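Local coordinates for protein tapirin (Caldicellulosiruptor kristjanssonii, PDB 6N2B) that binds cellulose, probably through its calcium-containing beta-helical C-terminal domain, and is thought to attach the bacterium to plant biomass, at residues 208-213 and 415-420; 434-439 and 463-468. All coordinates share one frame; numbering follows the deposited sequence.

Contact 1: 208-213 and 415-420; sequences AVYSRG and FDFDSR
Tyr210 and Phe417 make the close-packed half of this contact. The phenol oxygen of Tyr210 reaches the root of the Phe417 side chain, OH to CB 3.7 Å, and Phe417 CD2 lies at the edge of the tyrosine ring, near its plane, 4.2 Å from Tyr210 CE2. The tyrosine gets this far because its ring swings out anti to the backbone N (chi1 -173°). Phe417 is backed in turn by Phe415, whose CD2 sits 3.6 Å above the centre of the Phe417 ring. A water joins the two segments here, hydrogen-bonded to Tyr210 OH and donating to the carbonyl oxygen of Phe417 at 2.9 Å.

The other half is looser and more open to solvent. Arg212 and Asp418, both partly exposed, form a salt bridge made by one hydrogen bond, Arg212 NH1 to Asp418 OD1 3.0 Å, in which the arginine comes from above the carboxylate plane; the two flat groups stand 76° apart. A bend at chi3 (110°) brings the guanidinium round to the acid. A second water donates to Arg212 O and, weakly, to Asp418 OD2.

The short 3-10 turn 417-420 thus docks against the end of strand 207-211, which runs parallel between strands 227-230 and 510-513 of the beta-helix, while Tyr229 of strand 227-230 stacks with both Tyr210 and Phe417.

Contact 2: 434-439 and 463-468; sequences TTLGSV and ITEVNS. With CA (calcium ion), chain C.
Leu436 lays its CD1 against the beta carbon of Glu465, 3.7 Å away, crossing the start of the glutamate side chain at a slant while its own carbonyl oxygen binds the calcium ion at 2.7 Å. Glu465 leaves helix 459-470 with CG anti to the backbone N and then bends at chi2 (83°), which carries its carboxylate over to the strand. There OE1 is the metal ligand, 2.5 Å from calcium, while OE2 is farther from the ion at 3.0 Å. OE2 also lies 3.0 Å from the hydroxyl OG of Ser438 and accepts its hydrogen bond on the anti lone pair, the one facing away from OE1. This is a calcium site built mainly from a loop: Asp429 and the carbonyls of Val431 and Ala433 fill out the shell just ahead of strand 436-441, and the helix contributes one side chain from across the gap. The axes of strand segment 436-439 and helix segment 463-468 run 34° apart, 9.1 Å at their closest, with the Glu465 side chain bridging the space between them. Ser438 OG is also hydrogen-bonded to Lys469, one helical turn beyond Glu465.

How the contacts relate
Contact 1 closes in the chain before contact 2 opens, and the two do not touch: their centres are 25 Å apart and their nearest atoms about 16 Å. Only contact 2 holds the calcium ion; contact 1 lies away from it. The same connection, between helix 408-413 and strand 436-441, touches the beta-helix at contact 1 through the 3-10 turn 417-420 and then carries Asp429, Val431 and Ala433 of the calcium site. Strands link the contacts as well, since 436-441 pairs with 448-453, which is linked by successive pairing with 478-483 and 510-513 to 207-211. The centre of contact 1 lies about 13 Å from the centre of the chain, that of contact 2 about 29 Å.

Contact 1: 208-213 and 415-420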
ATOM      1  N   ALA A 208      -4.637   0.251  -8.495  1.00 18.23           N
ATOM      2  CA  ALA A 208      -3.545  -0.341  -9.251  1.00 18.20           C
ATOM      3  C   ALA A 208      -3.350  -1.796  -8.841  1.00 21.12           C
ATOM      4  O   ALA A 208      -3.106  -2.670  -9.689  1.00 19.00           O
ATOM      5  CB  ALA A 208      -2.270   0.469  -9.044  1.00 13.90           C
ATOM      6  N   VAL A 209      -3.495  -2.079  -7.551  1.00 13.59           N
ATOM      7  CA  VAL A 209      -3.457  -3.439  -7.035  1.00 17.54           C
ATOM      8  C   VAL A 209      -4.707  -3.638  -6.190  1.00 16.28           C
ATOM      9  O   VAL A 209      -4.880  -2.974  -5.163  1.00 19.23           O
ATOM     10  CB  VAL A 209      -2.186  -3.715  -6.211  1.00 14.23           C
ATOM     11  CG1 VAL A 209      -2.167  -5.143  -5.703  1.00 13.89           C
ATOM     12  CG2 VAL A 209      -0.959  -3.454  -7.032  1.00 10.71           C
ATOM     13  N   TYR A 210      -5.579  -4.536  -6.620  1.00 17.65           N
ATOM     14  CA  TYR A 210      -6.711  -4.970  -5.810  1.00 19.02           C
ATOM     15  C   TYR A 210      -6.503  -6.443  -5.510  1.00 16.12           C
ATOM     16  O   TYR A 210      -6.540  -7.272  -6.422  1.00 24.25           O
ATOM     17  CB  TYR A 210      -8.036  -4.741  -6.529  1.00 14.18           C
ATOM     18  CG  TYR A 210      -9.244  -5.029  -5.669  1.00 21.31           C
ATOM     19  CD1 TYR A 210      -9.738  -6.321  -5.538  1.00 21.61           C
ATOM     20  CD2 TYR A 210      -9.899  -4.004  -4.986  1.00 22.10           C
ATOM     21  CE1 TYR A 210     -10.836  -6.585  -4.753  1.00 18.40           C
ATOM     22  CE2 TYR A 210     -11.005  -4.258  -4.196  1.00 13.41           C
ATOM     23  CZ  TYR A 210     -11.470  -5.549  -4.084  1.00 20.92           C
ATOM     24  OH  TYR A 210     -12.582  -5.817  -3.306  1.00 24.39           O
ATOM     25  N   SER A 211      -6.280  -6.771  -4.249  1.00 13.98           N
ATOM     26  CA  SER A 211      -6.044  -8.150  -3.839  1.00 15.50           C
ATOM     27  C   SER A 211      -7.149  -8.574  -2.880  1.00 21.46           C
ATOM     28  O   SER A 211      -7.256  -8.038  -1.769  1.00 20.15           O
ATOM     29  CB  SER A 211      -4.671  -8.303  -3.192  1.00 14.72           C
ATOM     30  OG  SER A 211      -3.652  -8.241  -4.164  1.00 17.90           O
ATOM     31  N   ARG A 212      -7.974  -9.530  -3.316  1.00 23.65           N
ATOM     32  CA  ARG A 212      -9.021 -10.060  -2.449  1.00 21.69           C
ATOM     33  C   ARG A 212      -8.415 -10.792  -1.262  1.00 19.02           C
ATOM     34  O   ARG A 212      -8.899 -10.672  -0.129  1.00 16.08           O
ATOM     35  CB  ARG A 212      -9.944 -10.978  -3.251  1.00 25.24           C
ATOM     36  CG  ARG A 212     -11.077 -11.584  -2.443  1.00 35.29           C
ATOM     37  CD  ARG A 212     -12.214 -12.052  -3.341  1.00 42.37           C
ATOM     38  NE  ARG A 212     -12.295 -13.510  -3.358  1.00 59.37           N
ATOM     39  CZ  ARG A 212     -12.802 -14.255  -2.377  1.00 67.94           C
ATOM     40  NH1 ARG A 212     -13.313 -13.687  -1.285  1.00 43.33           N
ATOM     41  NH2 ARG A 212     -12.813 -15.579  -2.503  1.00 79.52           N
ATOM     42  N   GLY A 213      -7.348 -11.542  -1.500  1.00 18.55           N
ATOM     43  CA  GLY A 213      -6.611 -12.143  -0.413  1.00 21.34           C
ATOM     44  C   GLY A 213      -5.396 -11.311  -0.063  1.00 25.90           C
ATOM     45  O   GLY A 213      -5.485 -10.086   0.058  1.00 25.12           O
ATOM     46  N   PHE A 415     -17.074  -0.921   5.433  1.00 34.43           N
ATOM     47  CA  PHE A 415     -17.301  -1.285   4.039  1.00 35.25           C
ATOM     48  C   PHE A 415     -16.890  -2.736   3.818  1.00 38.81           C
ATOM     49  O   PHE A 415     -15.739  -3.111   4.095  1.00 33.00           O
ATOM     50  CB  PHE A 415     -16.534  -0.354   3.105  1.00 35.45           C
ATOM     51  CG  PHE A 415     -16.979  -0.435   1.685  1.00 36.15           C
ATOM     52  CD1 PHE A 415     -18.057   0.306   1.239  1.00 34.74           C
ATOM     53  CD2 PHE A 415     -16.325  -1.263   0.791  1.00 30.65           C
ATOM     54  CE1 PHE A 415     -18.467   0.230  -0.078  1.00 34.62           C
ATOM     55  CE2 PHE A 415     -16.734  -1.344  -0.526  1.00 27.59           C
ATOM     56  CZ  PHE A 415     -17.805  -0.597  -0.961  1.00 25.11           C
ATOM     57  N   ASP A 416     -17.836  -3.554   3.332  1.00 35.18           N
ATOM     58  CA  ASP A 416     -17.594  -4.976   3.071  1.00 34.82           C
ATOM     59  C   ASP A 416     -17.182  -5.132   1.604  1.00 32.76           C
ATOM     60  O   ASP A 416     -17.991  -5.416   0.718  1.00 28.18           O
ATOM     61  CB  ASP A 416     -18.831  -5.793   3.428  1.00 35.30           C
ATOM     62  CG  ASP A 416     -18.643  -7.289   3.207  1.00 41.13           C
ATOM     63  OD1 ASP A 416     -17.552  -7.710   2.762  1.00 41.10           O
ATOM     64  OD2 ASP A 416     -19.601  -8.047   3.484  1.00 37.47           O
ATOM     65  N   PHE A 417     -15.878  -4.936   1.360  1.00 36.50           N
ATOM     66  CA  PHE A 417     -15.337  -4.957   0.002  1.00 26.37           C
ATOM     67  C   PHE A 417     -15.746  -6.222  -0.734  1.00 31.54           C
ATOM     68  O   PHE A 417     -16.110  -6.175  -1.914  1.00 27.09           O
ATOM     69  CB  PHE A 417     -13.808  -4.845   0.036  1.00 20.12           C
ATOM     70  CG  PHE A 417     -13.298  -3.438   0.214  1.00 31.23           C
ATOM     71  CD1 PHE A 417     -13.093  -2.912   1.489  1.00 36.74           C
ATOM     72  CD2 PHE A 417     -13.015  -2.640  -0.887  1.00 25.80           C
ATOM     73  CE1 PHE A 417     -12.625  -1.621   1.663  1.00 21.72           C
ATOM     74  CE2 PHE A 417     -12.543  -1.338  -0.719  1.00 23.90           C
ATOM     75  CZ  PHE A 417     -12.349  -0.833   0.556  1.00 26.23           C
ATOM     76  N   ASP A 418     -15.702  -7.363  -0.047  1.00 29.05           N
ATOM     77  CA  ASP A 418     -16.024  -8.627  -0.697  1.00 31.46           C
ATOM     78  C   ASP A 418     -17.466  -8.670  -1.158  1.00 30.06           C
ATOM     79  O   ASP A 418     -17.776  -9.331  -2.153  1.00 38.32           O
ATOM     80  CB  ASP A 418     -15.760  -9.776   0.258  1.00 44.40           C
ATOM     81  CG  ASP A 418     -14.470 -10.462  -0.026  1.00 47.37           C
ATOM     82  OD1 ASP A 418     -14.277 -10.833  -1.207  1.00 70.26           O
ATOM     83  OD2 ASP A 418     -13.663 -10.624   0.919  1.00 45.50           O
ATOM     84  N   SER A 419     -18.354  -7.977  -0.448  1.00 29.43           N
ATOM     85  CA  SER A 419     -19.771  -8.019  -0.773  1.00 31.24           C
ATOM     86  C   SER A 419     -20.071  -7.428  -2.146  1.00 28.77           C
ATOM     87  O   SER A 419     -21.149  -7.683  -2.693  1.00 30.97           O
ATOM     88  CB  SER A 419     -20.566  -7.280   0.302  1.00 27.74           C
ATOM     89  OG  SER A 419     -20.333  -5.889   0.242  1.00 31.13           O
ATOM     90  N   ARG A 420     -19.147  -6.660  -2.720  1.00 21.50           N
ATOM     91  CA  ARG A 420     -19.418  -5.976  -3.975  1.00 25.11           C
ATOM     92  C   ARG A 420     -19.266  -6.867  -5.204  1.00 27.83           C
ATOM     93  O   ARG A 420     -19.601  -6.424  -6.312  1.00 28.46           O
ATOM     94  CB  ARG A 420     -18.502  -4.759  -4.103  1.00 25.23           C
ATOM     95  CG  ARG A 420     -18.450  -3.913  -2.860  1.00 23.46           C
ATOM     96  CD  ARG A 420     -19.839  -3.533  -2.385  1.00 26.41           C
ATOM     97  NE  ARG A 420     -20.608  -2.776  -3.374  1.00 26.65           N
ATOM     98  CZ  ARG A 420     -21.892  -2.444  -3.223  1.00 29.72           C
ATOM     99  NH1 ARG A 420     -22.521  -1.757  -4.159  1.00 19.08           N
ATOM    100  NH2 ARG A 420     -22.551  -2.804  -2.124  1.00 49.99           N
TER
HETATM  101  O   HOH W   1     -15.184  -4.036  -3.596  0.85 18.32           O
HETATM  102  O   HOH W   2     -11.189  -8.934   0.133  0.90 28.00           O

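Contact 2: 434-439 and 463-468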
ATOM      1  N   THR A 434      -4.110 -21.828 -23.558  1.00 30.71           N
ATOM      2  CA  THR A 434      -5.355 -22.534 -23.266  1.00 34.29           C
ATOM      3  C   THR A 434      -5.771 -22.409 -21.804  1.00 28.89           C
ATOM      4  O   THR A 434      -6.915 -22.739 -21.472  1.00 34.37           O
ATOM      5  CB  THR A 434      -5.253 -24.016 -23.700  1.00 36.58           C
ATOM      6  OG1 THR A 434      -4.363 -24.740 -22.848  1.00 30.32           O
ATOM      7  CG2 THR A 434      -4.735 -24.127 -25.140  1.00 39.60           C
ATOM      8  N   THR A 435      -4.888 -21.907 -20.940  1.00 35.41           N
ATOM      9  CA  THR A 435      -5.224 -21.603 -19.549  1.00 29.23           C
ATOM     10  C   THR A 435      -5.893 -20.243 -19.386  1.00 26.51           C
ATOM     11  O   THR A 435      -6.697 -20.063 -18.462  1.00 27.65           O
ATOM     12  CB  THR A 435      -3.959 -21.643 -18.696  1.00 26.83           C
ATOM     13  OG1 THR A 435      -3.398 -22.956 -18.762  1.00 36.91           O
ATOM     14  CG2 THR A 435      -4.256 -21.272 -17.240  1.00 40.50           C
ATOM     15  N   LEU A 436      -5.585 -19.282 -20.260  1.00 26.23           N
ATOM     16  CA  LEU A 436      -6.026 -17.902 -20.102  1.00 24.71           C
ATOM     17  C   LEU A 436      -7.255 -17.595 -20.948  1.00 22.83           C
ATOM     18  O   LEU A 436      -7.543 -18.255 -21.945  1.00 27.84           O
ATOM     19  CB  LEU A 436      -4.917 -16.922 -20.480  1.00 16.73           C
ATOM     20  CG  LEU A 436      -3.518 -17.091 -19.905  1.00 19.36           C
ATOM     21  CD1 LEU A 436      -2.592 -16.004 -20.469  1.00 16.06           C
ATOM     22  CD2 LEU A 436      -3.565 -17.034 -18.395  1.00 19.42           C
ATOM     23  N   GLY A 437      -7.989 -16.574 -20.519  1.00 21.90           N
ATOM     24  CA  GLY A 437      -8.950 -15.919 -21.374  1.00 24.76           C
ATOM     25  C   GLY A 437      -8.646 -14.435 -21.423  1.00 18.52           C
ATOM     26  O   GLY A 437      -7.922 -13.902 -20.588  1.00 28.60           O
ATOM     27  N   SER A 438      -9.207 -13.766 -22.418  1.00 16.38           N
ATOM     28  CA  SER A 438      -9.034 -12.327 -22.463  1.00 19.08           C
ATOM     29  C   SER A 438     -10.179 -11.681 -23.226  1.00 16.92           C
ATOM     30  O   SER A 438     -10.891 -12.330 -23.995  1.00 17.46           O
ATOM     31  CB  SER A 438      -7.688 -11.943 -23.094  1.00 15.61           C
ATOM     32  OG  SER A 438      -7.556 -12.497 -24.389  1.00 17.26           O
ATOM     33  N   VAL A 439     -10.340 -10.386 -22.971  1.00 20.18           N
ATOM     34  CA  VAL A 439     -11.154  -9.462 -23.750  1.00 16.89           C
ATOM     35  C   VAL A 439     -10.284  -8.253 -24.071  1.00 18.43           C
ATOM     36  O   VAL A 439      -9.525  -7.793 -23.210  1.00 23.01           O
ATOM     37  CB  VAL A 439     -12.403  -9.034 -22.958  1.00 21.32           C
ATOM     38  CG1 VAL A 439     -13.090  -7.828 -23.609  1.00 16.03           C
ATOM     39  CG2 VAL A 439     -13.337 -10.218 -22.792  1.00 13.93           C
ATOM     40  N   ILE A 463       2.488 -13.948 -23.640  1.00 19.06           N
ATOM     41  CA  ILE A 463       2.911 -13.718 -25.021  1.00 20.58           C
ATOM     42  C   ILE A 463       1.998 -14.472 -25.993  1.00 26.29           C
ATOM     43  O   ILE A 463       1.548 -13.919 -27.008  1.00 24.29           O
ATOM     44  CB  ILE A 463       4.388 -14.125 -25.203  1.00 22.04           C
ATOM     45  CG1 ILE A 463       5.306 -13.237 -24.368  1.00 18.38           C
ATOM     46  CG2 ILE A 463       4.793 -14.061 -26.648  1.00 16.98           C
ATOM     47  CD1 ILE A 463       6.624 -13.887 -24.082  1.00 18.13           C
ATOM     48  N   THR A 464       1.702 -15.742 -25.692  1.00 15.12           N
ATOM     49  CA  THR A 464       0.785 -16.501 -26.535  1.00 19.42           C
ATOM     50  C   THR A 464      -0.585 -15.829 -26.603  1.00 19.29           C
ATOM     51  O   THR A 464      -1.086 -15.524 -27.694  1.00 20.59           O
ATOM     52  CB  THR A 464       0.653 -17.940 -26.023  1.00 24.25           C
ATOM     53  OG1 THR A 464       1.931 -18.590 -26.056  1.00 29.43           O
ATOM     54  CG2 THR A 464      -0.318 -18.729 -26.886  1.00 17.42           C
ATOM     55  N   GLU A 465      -1.202 -15.582 -25.445  1.00 16.86           N
ATOM     56  CA  GLU A 465      -2.569 -15.077 -25.426  1.00 17.90           C
ATOM     57  C   GLU A 465      -2.677 -13.713 -26.098  1.00 21.09           C
ATOM     58  O   GLU A 465      -3.544 -13.504 -26.953  1.00 26.34           O
ATOM     59  CB  GLU A 465      -3.087 -15.002 -23.994  1.00 17.17           C
ATOM     60  CG  GLU A 465      -4.515 -14.506 -23.905  1.00 17.80           C
ATOM     61  CD  GLU A 465      -5.503 -15.630 -24.140  1.00 25.42           C
ATOM     62  OE1 GLU A 465      -5.023 -16.785 -24.222  1.00 26.12           O
ATOM     63  OE2 GLU A 465      -6.732 -15.369 -24.233  1.00 19.25           O
ATOM     64  N   VAL A 466      -1.809 -12.769 -25.731  1.00 14.66           N
ATOM     65  CA  VAL A 466      -1.931 -11.414 -26.269  1.00 20.90           C
ATOM     66  C   VAL A 466      -1.810 -11.421 -27.795  1.00 20.40           C
ATOM     67  O   VAL A 466      -2.649 -10.851 -28.501  1.00 22.60           O
ATOM     68  CB  VAL A 466      -0.898 -10.473 -25.612  1.00 29.09           C
ATOM     69  CG1 VAL A 466      -0.771  -9.183 -26.385  1.00 19.31           C
ATOM     70  CG2 VAL A 466      -1.282 -10.161 -24.155  1.00 17.27           C
ATOM     71  N   ASN A 467      -0.774 -12.075 -28.327  1.00 17.56           N
ATOM     72  CA  ASN A 467      -0.573 -12.109 -29.777  1.00 18.84           C
ATOM     73  C   ASN A 467      -1.748 -12.733 -30.508  1.00 19.79           C
ATOM     74  O   ASN A 467      -2.067 -12.339 -31.634  1.00 19.41           O
ATOM     75  CB  ASN A 467       0.684 -12.907 -30.128  1.00 20.06           C
ATOM     76  CG  ASN A 467       1.924 -12.082 -30.067  1.00 27.03           C
ATOM     77  OD1 ASN A 467       2.155 -11.190 -30.903  1.00 19.61           O
ATOM     78  ND2 ASN A 467       2.771 -12.392 -29.075  1.00 20.13           N
ATOM     79  N   SER A 468      -2.355 -13.759 -29.923  1.00 22.76           N
ATOM     80  CA  SER A 468      -3.474 -14.390 -30.602  1.00 23.32           C
ATOM     81  C   SER A 468      -4.631 -13.409 -30.783  1.00 24.74           C
ATOM     82  O   SER A 468      -5.301 -13.414 -31.823  1.00 25.96           O
ATOM     83  CB  SER A 468      -3.927 -15.614 -29.821  1.00 22.65           C
ATOM     84  OG  SER A 468      -4.549 -15.198 -28.609  1.00 28.79           O
TER
HETATM   85 CA    CA C 601      -6.960 -18.303 -24.545  1.00 51.62          CA